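Local coordinates for protein cystalysin (Treponema denticola, PDB 1C7N) that belongs to the aminotransferase class I and II family of pyridoxal-5'-phosphate proteins and holds pyridoxal-5'-phosphate in a pocket of its fold, at residues K73-K76 and K77-D81; E282-Y285 and K286-K290. All coordinates share one frame; numbering follows the deposited sequence.

Contact 1. Residues K73-K76 and K77-D81; sequences KTVK and KWMKD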
ATOM      1  N   LYS A  73       9.321 -15.735  10.154  1.00 15.72           N
ATOM      2  CA  LYS A  73       9.244 -16.945  10.965  1.00 16.93           C
ATOM      3  C   LYS A  73       7.850 -17.101  11.556  1.00 16.08           C
ATOM      4  O   LYS A  73       7.329 -18.211  11.639  1.00 15.20           O
ATOM      5  CB  LYS A  73      10.258 -16.912  12.115  1.00 18.59           C
ATOM      6  CG  LYS A  73      11.718 -16.934  11.697  1.00 23.18           C
ATOM      7  CD  LYS A  73      12.611 -17.246  12.898  1.00 24.65           C
ATOM      8  CE  LYS A  73      14.064 -16.899  12.626  1.00 26.40           C
ATOM      9  NZ  LYS A  73      14.589 -17.577  11.413  1.00 27.89           N
ATOM     10  N   THR A  74       7.260 -15.981  11.973  1.00 16.18           N
ATOM     11  CA  THR A  74       5.929 -15.982  12.574  1.00 15.83           C
ATOM     12  C   THR A  74       4.849 -16.395  11.571  1.00 16.06           C
ATOM     13  O   THR A  74       3.898 -17.089  11.926  1.00 17.00           O
ATOM     14  CB  THR A  74       5.591 -14.591  13.166  1.00 15.75           C
ATOM     15  OG1 THR A  74       6.545 -14.263  14.186  1.00 14.96           O
ATOM     16  CG2 THR A  74       4.207 -14.590  13.780  1.00 13.40           C
ATOM     17  N   VAL A  75       4.997 -15.973  10.320  1.00 15.91           N
ATOM     18  CA  VAL A  75       4.033 -16.333   9.285  1.00 15.15           C
ATOM     19  C   VAL A  75       4.200 -17.816   8.954  1.00 15.62           C
ATOM     20  O   VAL A  75       3.224 -18.548   8.794  1.00 16.58           O
ATOM     21  CB  VAL A  75       4.258 -15.484   8.022  1.00 16.13           C
ATOM     22  CG1 VAL A  75       3.340 -15.951   6.898  1.00 14.88           C
ATOM     23  CG2 VAL A  75       4.008 -14.020   8.351  1.00 14.08           C
ATOM     24  N   LYS A  76       5.451 -18.250   8.863  1.00 15.30           N
ATOM     25  CA  LYS A  76       5.774 -19.644   8.581  1.00 15.15           C
ATOM     26  C   LYS A  76       5.225 -20.525   9.706  1.00 15.03           C
ATOM     27  O   LYS A  76       4.664 -21.597   9.459  1.00 14.75           O
ATOM     28  CB  LYS A  76       7.296 -19.802   8.469  1.00 14.37           C
ATOM     29  CG  LYS A  76       7.824 -21.236   8.421  1.00 15.71           C
ATOM     30  CD  LYS A  76       9.354 -21.217   8.278  1.00 17.17           C
ATOM     31  CE  LYS A  76      10.008 -22.518   8.734  1.00 16.91           C
ATOM     32  NZ  LYS A  76       9.606 -23.697   7.920  1.00 19.99           N
ATOM     33  N   LYS A  77       5.381 -20.062  10.942  1.00 15.03           N
ATOM     34  CA  LYS A  77       4.903 -20.801  12.103  1.00 15.06           C
ATOM     35  C   LYS A  77       3.376 -20.902  12.092  1.00 14.27           C
ATOM     36  O   LYS A  77       2.814 -21.935  12.440  1.00 15.14           O
ATOM     37  CB  LYS A  77       5.375 -20.123  13.394  1.00 16.22           C
ATOM     38  CG  LYS A  77       5.137 -20.948  14.653  1.00 18.25           C
ATOM     39  CD  LYS A  77       5.712 -20.268  15.886  1.00 18.81           C
ATOM     40  CE  LYS A  77       5.815 -21.232  17.060  1.00 21.17           C
ATOM     41  NZ  LYS A  77       4.509 -21.847  17.427  1.00 20.49           N
ATOM     42  N   TRP A  78       2.704 -19.828  11.694  1.00 12.71           N
ATOM     43  CA  TRP A  78       1.243 -19.846  11.631  1.00 13.10           C
ATOM     44  C   TRP A  78       0.771 -20.896  10.617  1.00 12.06           C
ATOM     45  O   TRP A  78      -0.145 -21.667  10.891  1.00 11.91           O
ATOM     46  CB  TRP A  78       0.713 -18.455  11.255  1.00 12.67           C
ATOM     47  CG  TRP A  78      -0.797 -18.352  11.176  1.00 12.68           C
ATOM     48  CD1 TRP A  78      -1.570 -18.447  10.054  1.00 12.13           C
ATOM     49  CD2 TRP A  78      -1.696 -18.091  12.261  1.00 12.93           C
ATOM     50  NE1 TRP A  78      -2.897 -18.255  10.373  1.00 13.16           N
ATOM     51  CE2 TRP A  78      -3.002 -18.036  11.720  1.00 12.05           C
ATOM     52  CE3 TRP A  78      -1.526 -17.899  13.639  1.00 12.59           C
ATOM     53  CZ2 TRP A  78      -4.131 -17.790  12.508  1.00 12.95           C
ATOM     54  CZ3 TRP A  78      -2.650 -17.655  14.423  1.00 14.32           C
ATOM     55  CH2 TRP A  78      -3.934 -17.602  13.854  1.00 14.22           C
ATOM     56  N   MET A  79       1.407 -20.942   9.453  1.00 12.54           N
ATOM     57  CA  MET A  79       1.016 -21.917   8.439  1.00 13.57           C
ATOM     58  C   MET A  79       1.199 -23.341   8.949  1.00 14.57           C
ATOM     59  O   MET A  79       0.390 -24.218   8.650  1.00 12.54           O
ATOM     60  CB  MET A  79       1.827 -21.735   7.158  1.00 11.45           C
ATOM     61  CG  MET A  79       1.676 -20.369   6.520  1.00 14.71           C
ATOM     62  SD  MET A  79      -0.044 -19.801   6.442  1.00 14.38           S
ATOM     63  CE  MET A  79       0.236 -18.047   6.177  1.00 15.41           C
ATOM     64  N   LYS A  80       2.260 -23.565   9.721  1.00 15.15           N
ATOM     65  CA  LYS A  80       2.535 -24.895  10.255  1.00 17.19           C
ATOM     66  C   LYS A  80       1.533 -25.317  11.316  1.00 18.03           C
ATOM     67  O   LYS A  80       0.834 -26.311  11.155  1.00 19.45           O
ATOM     68  CB  LYS A  80       3.943 -24.962  10.856  1.00 17.59           C
ATOM     69  CG  LYS A  80       4.241 -26.307  11.508  1.00 20.32           C
ATOM     70  CD  LYS A  80       5.595 -26.341  12.195  1.00 22.77           C
ATOM     71  CE  LYS A  80       5.802 -27.673  12.911  1.00 24.67           C
ATOM     72  NZ  LYS A  80       5.561 -28.824  11.992  1.00 25.83           N
ATOM     73  N   ASP A  81       1.470 -24.555  12.402  1.00 18.61           N
ATOM     74  CA  ASP A  81       0.565 -24.858  13.506  1.00 18.78           C
ATOM     75  C   ASP A  81      -0.919 -24.849  13.138  1.00 19.25           C
ATOM     76  O   ASP A  81      -1.675 -25.711  13.573  1.00 18.57           O
ATOM     77  CB  ASP A  81       0.792 -23.873  14.655  1.00 18.21           C
ATOM     78  CG  ASP A  81       2.240 -23.844  15.132  1.00 19.04           C
ATOM     79  OD1 ASP A  81       2.997 -24.787  14.827  1.00 18.57           O
ATOM     80  OD2 ASP A  81       2.615 -22.876  15.825  1.00 18.82           O
TER
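V75 and M79, one turn apart on helix 69-83, lie side by side and point the same way, with V75 CG1 3.8 Å from M79 CE. A bend at chi2 (-45°) folds the methionine back along the helix, so that its methyl group reaches the valine while CG packs 3.3 Å from V75 O. The backbone beneath is regular alpha helix: K77 N donates to K73 O (2.8 Å), W78 N to T74 O, M79 N to V75 O (3.1 Å) and K80 N to K76 O. On the solvent side K77 pairs with D81 one turn on. K77 NZ gives D81 OD2 a salt bridge of 2.7 Å on the syn lone pair of that oxygen; the lysine chain runs out with CG anti to its N (chi1 -170°) and turns at its end. K76 instead sends its ammonium to the carbonyl O of I87. W78 and T74 are buried: W78 NE1 bonds to D208 OD1 and T74 OG1 to E70 O. The helix thus has one face, that of T74 and W78, on helix 275-287, while M79 touches W85, I87 and F207 in neighbouring loops.

Contact 2. Residues E282-Y285 and K286-K290; sequences EICY and KECGK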
ATOM      1  N   GLU A 282       2.121  -9.779  12.797  1.00 13.11           N
ATOM      2  CA  GLU A 282       2.895 -10.524  13.779  1.00 13.60           C
ATOM      3  C   GLU A 282       2.163 -10.610  15.119  1.00 13.37           C
ATOM      4  O   GLU A 282       2.064 -11.688  15.717  1.00 13.42           O
ATOM      5  CB  GLU A 282       4.271  -9.878  13.977  1.00 14.93           C
ATOM      6  CG  GLU A 282       5.096 -10.555  15.068  1.00 16.06           C
ATOM      7  CD  GLU A 282       6.511 -10.015  15.157  1.00 17.96           C
ATOM      8  OE1 GLU A 282       7.121 -10.131  16.240  1.00 17.53           O
ATOM      9  OE2 GLU A 282       7.018  -9.491  14.142  1.00 17.67           O
ATOM     10  N   ILE A 283       1.652  -9.479  15.591  1.00 11.96           N
ATOM     11  CA  ILE A 283       0.922  -9.452  16.856  1.00 11.37           C
ATOM     12  C   ILE A 283      -0.290 -10.382  16.815  1.00 11.56           C
ATOM     13  O   ILE A 283      -0.549 -11.116  17.769  1.00 10.71           O
ATOM     14  CB  ILE A 283       0.413  -8.042  17.191  1.00 11.53           C
ATOM     15  CG1 ILE A 283       1.591  -7.087  17.405  1.00 12.58           C
ATOM     16  CG2 ILE A 283      -0.453  -8.092  18.448  1.00 12.00           C
ATOM     17  CD1 ILE A 283       1.168  -5.637  17.535  1.00 11.79           C
ATOM     18  N   CYS A 284      -1.037 -10.339  15.713  1.00 11.52           N
ATOM     19  CA  CYS A 284      -2.231 -11.175  15.572  1.00 12.15           C
ATOM     20  C   CYS A 284      -1.937 -12.666  15.660  1.00 12.66           C
ATOM     21  O   CYS A 284      -2.594 -13.395  16.408  1.00 12.76           O
ATOM     22  CB  CYS A 284      -2.943 -10.888  14.244  1.00 12.51           C
ATOM     23  SG  CYS A 284      -3.842  -9.308  14.180  1.00 15.30           S
ATOM     24  N   TYR A 285      -0.965 -13.118  14.873  1.00 11.93           N
ATOM     25  CA  TYR A 285      -0.592 -14.526  14.851  1.00 13.02           C
ATOM     26  C   TYR A 285      -0.026 -14.993  16.187  1.00 14.01           C
ATOM     27  O   TYR A 285      -0.277 -16.119  16.618  1.00 12.27           O
ATOM     28  CB  TYR A 285       0.433 -14.774  13.736  1.00 13.67           C
ATOM     29  CG  TYR A 285      -0.150 -14.779  12.336  1.00 13.97           C
ATOM     30  CD1 TYR A 285       0.681 -14.834  11.214  1.00 13.58           C
ATOM     31  CD2 TYR A 285      -1.534 -14.787  12.130  1.00 14.30           C
ATOM     32  CE1 TYR A 285       0.150 -14.901   9.925  1.00 13.42           C
ATOM     33  CE2 TYR A 285      -2.070 -14.853  10.845  1.00 12.69           C
ATOM     34  CZ  TYR A 285      -1.222 -14.913   9.750  1.00 14.07           C
ATOM     35  OH  TYR A 285      -1.747 -15.000   8.479  1.00 13.85           O
ATOM     36  N   LYS A 286       0.735 -14.126  16.846  1.00 13.46           N
ATOM     37  CA  LYS A 286       1.329 -14.480  18.128  1.00 14.60           C
ATOM     38  C   LYS A 286       0.429 -14.340  19.352  1.00 16.07           C
ATOM     39  O   LYS A 286       0.526 -15.141  20.278  1.00 17.64           O
ATOM     40  CB  LYS A 286       2.585 -13.645  18.379  1.00 14.47           C
ATOM     41  CG  LYS A 286       3.784 -14.012  17.539  1.00 15.97           C
ATOM     42  CD  LYS A 286       4.990 -13.181  17.971  1.00 16.14           C
ATOM     43  CE  LYS A 286       6.258 -13.637  17.271  1.00 18.39           C
ATOM     44  NZ  LYS A 286       7.428 -12.817  17.697  1.00 19.37           N
ATOM     45  N   GLU A 287      -0.452 -13.340  19.359  1.00 16.53           N
ATOM     46  CA  GLU A 287      -1.280 -13.077  20.535  1.00 16.46           C
ATOM     47  C   GLU A 287      -2.799 -13.118  20.437  1.00 16.14           C
ATOM     48  O   GLU A 287      -3.470 -13.203  21.464  1.00 16.13           O
ATOM     49  CB  GLU A 287      -0.918 -11.699  21.103  1.00 16.86           C
ATOM     50  CG  GLU A 287       0.565 -11.454  21.336  1.00 19.72           C
ATOM     51  CD  GLU A 287       0.843 -10.041  21.819  1.00 21.14           C
ATOM     52  OE1 GLU A 287       0.307  -9.663  22.884  1.00 22.97           O
ATOM     53  OE2 GLU A 287       1.593  -9.303  21.137  1.00 23.58           O
ATOM     54  N   CYS A 288      -3.353 -13.057  19.235  1.00 15.37           N
ATOM     55  CA  CYS A 288      -4.801 -13.001  19.114  1.00 15.16           C
ATOM     56  C   CYS A 288      -5.556 -14.294  18.852  1.00 15.29           C
ATOM     57  O   CYS A 288      -6.680 -14.266  18.361  1.00 14.86           O
ATOM     58  CB  CYS A 288      -5.154 -11.955  18.063  1.00 15.31           C
ATOM     59  SG  CYS A 288      -4.400 -10.349  18.439  1.00 12.61           S
ATOM     60  N   GLY A 289      -4.950 -15.423  19.208  1.00 16.82           N
ATOM     61  CA  GLY A 289      -5.597 -16.708  19.008  1.00 17.71           C
ATOM     62  C   GLY A 289      -6.891 -16.889  19.788  1.00 18.04           C
ATOM     63  O   GLY A 289      -7.887 -17.375  19.243  1.00 19.69           O
ATOM     64  N   LYS A 290      -6.886 -16.503  21.061  1.00 17.71           N
ATOM     65  CA  LYS A 290      -8.076 -16.637  21.903  1.00 17.28           C
ATOM     66  C   LYS A 290      -9.204 -15.743  21.407  1.00 15.42           C
ATOM     67  O   LYS A 290     -10.378 -16.101  21.496  1.00 14.03           O
ATOM     68  CB  LYS A 290      -7.770 -16.262  23.355  1.00 18.87           C
ATOM     69  CG  LYS A 290      -6.672 -17.066  24.030  1.00 22.85           C
ATOM     70  CD  LYS A 290      -7.018 -18.530  24.172  1.00 23.87           C
ATOM     71  CE  LYS A 290      -6.064 -19.196  25.160  1.00 25.18           C
ATOM     72  NZ  LYS A 290      -4.638 -18.856  24.876  1.00 24.40           N
TER
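E282 and K286 run alongside each other on the side of helix 275-287 that borders helix 69-83, at the edge of solvent, their aliphatic parts in touch (E282 CG to K286 CD 3.9 Å) and their charged ends joined. K286 NZ meets E282 OE1 at 3.1 Å from above the carboxylate plane, 43° out of it. With CG beside its backbone N (chi1 -72°) and the chain extended beyond it, K286 runs back toward E282; there it also makes a salt bridge to E70 of helix 69-83, so the ammonium is shared by two carboxylates. The exposed E287 crosses the buried I283, its OE2 3.6 Å from I283 CG2, a contact without a polar bond. Three i to i+4 backbone bonds close the helix: K286 N to E282 O, E287 N to I283 O (2.7 Å) and C288 N to C284 O (2.9 Å). At C288 the chain leaves helical geometry (phi -97°), and the same residue takes the N-cap position of helix 289-313, making a one-residue break between two successive helices. The inner side is tighter. C288 CB lies 3.4 Å from C284 O and C288 SG 3.7 Å from C284 CA, whereas the two sulphurs approach only loosely, C288 SG to C284 SG 4.4 Å; both cysteines touch F240 of helix 237-240. I283 and C284 rest on L49 of helix 47-59, while the buried Y285 reaches P236 and F240.

Overall arrangement
Contact 1 precedes contact 2 along the chain, with about two hundred residues and all seven strands of the mixed sheet between them, yet their centres are 11 Å apart on the same side of the chain's centre. Helix 69-83 carries the first, helix 275-287 and the first residues of helix 289-313 the second. They meet directly: W78 CD2 lies 3.3 Å from Y285 CD2 in a ring stack, and T74 OG1 comes within 3.2 Å of K286 CE. Sequence-distant helices of one family fold are thereby joined, while the side chains of Y285 and M79 stay about 11 and 13 Å from a bound pyridoxal-5'-phosphate, outside direct contact with it.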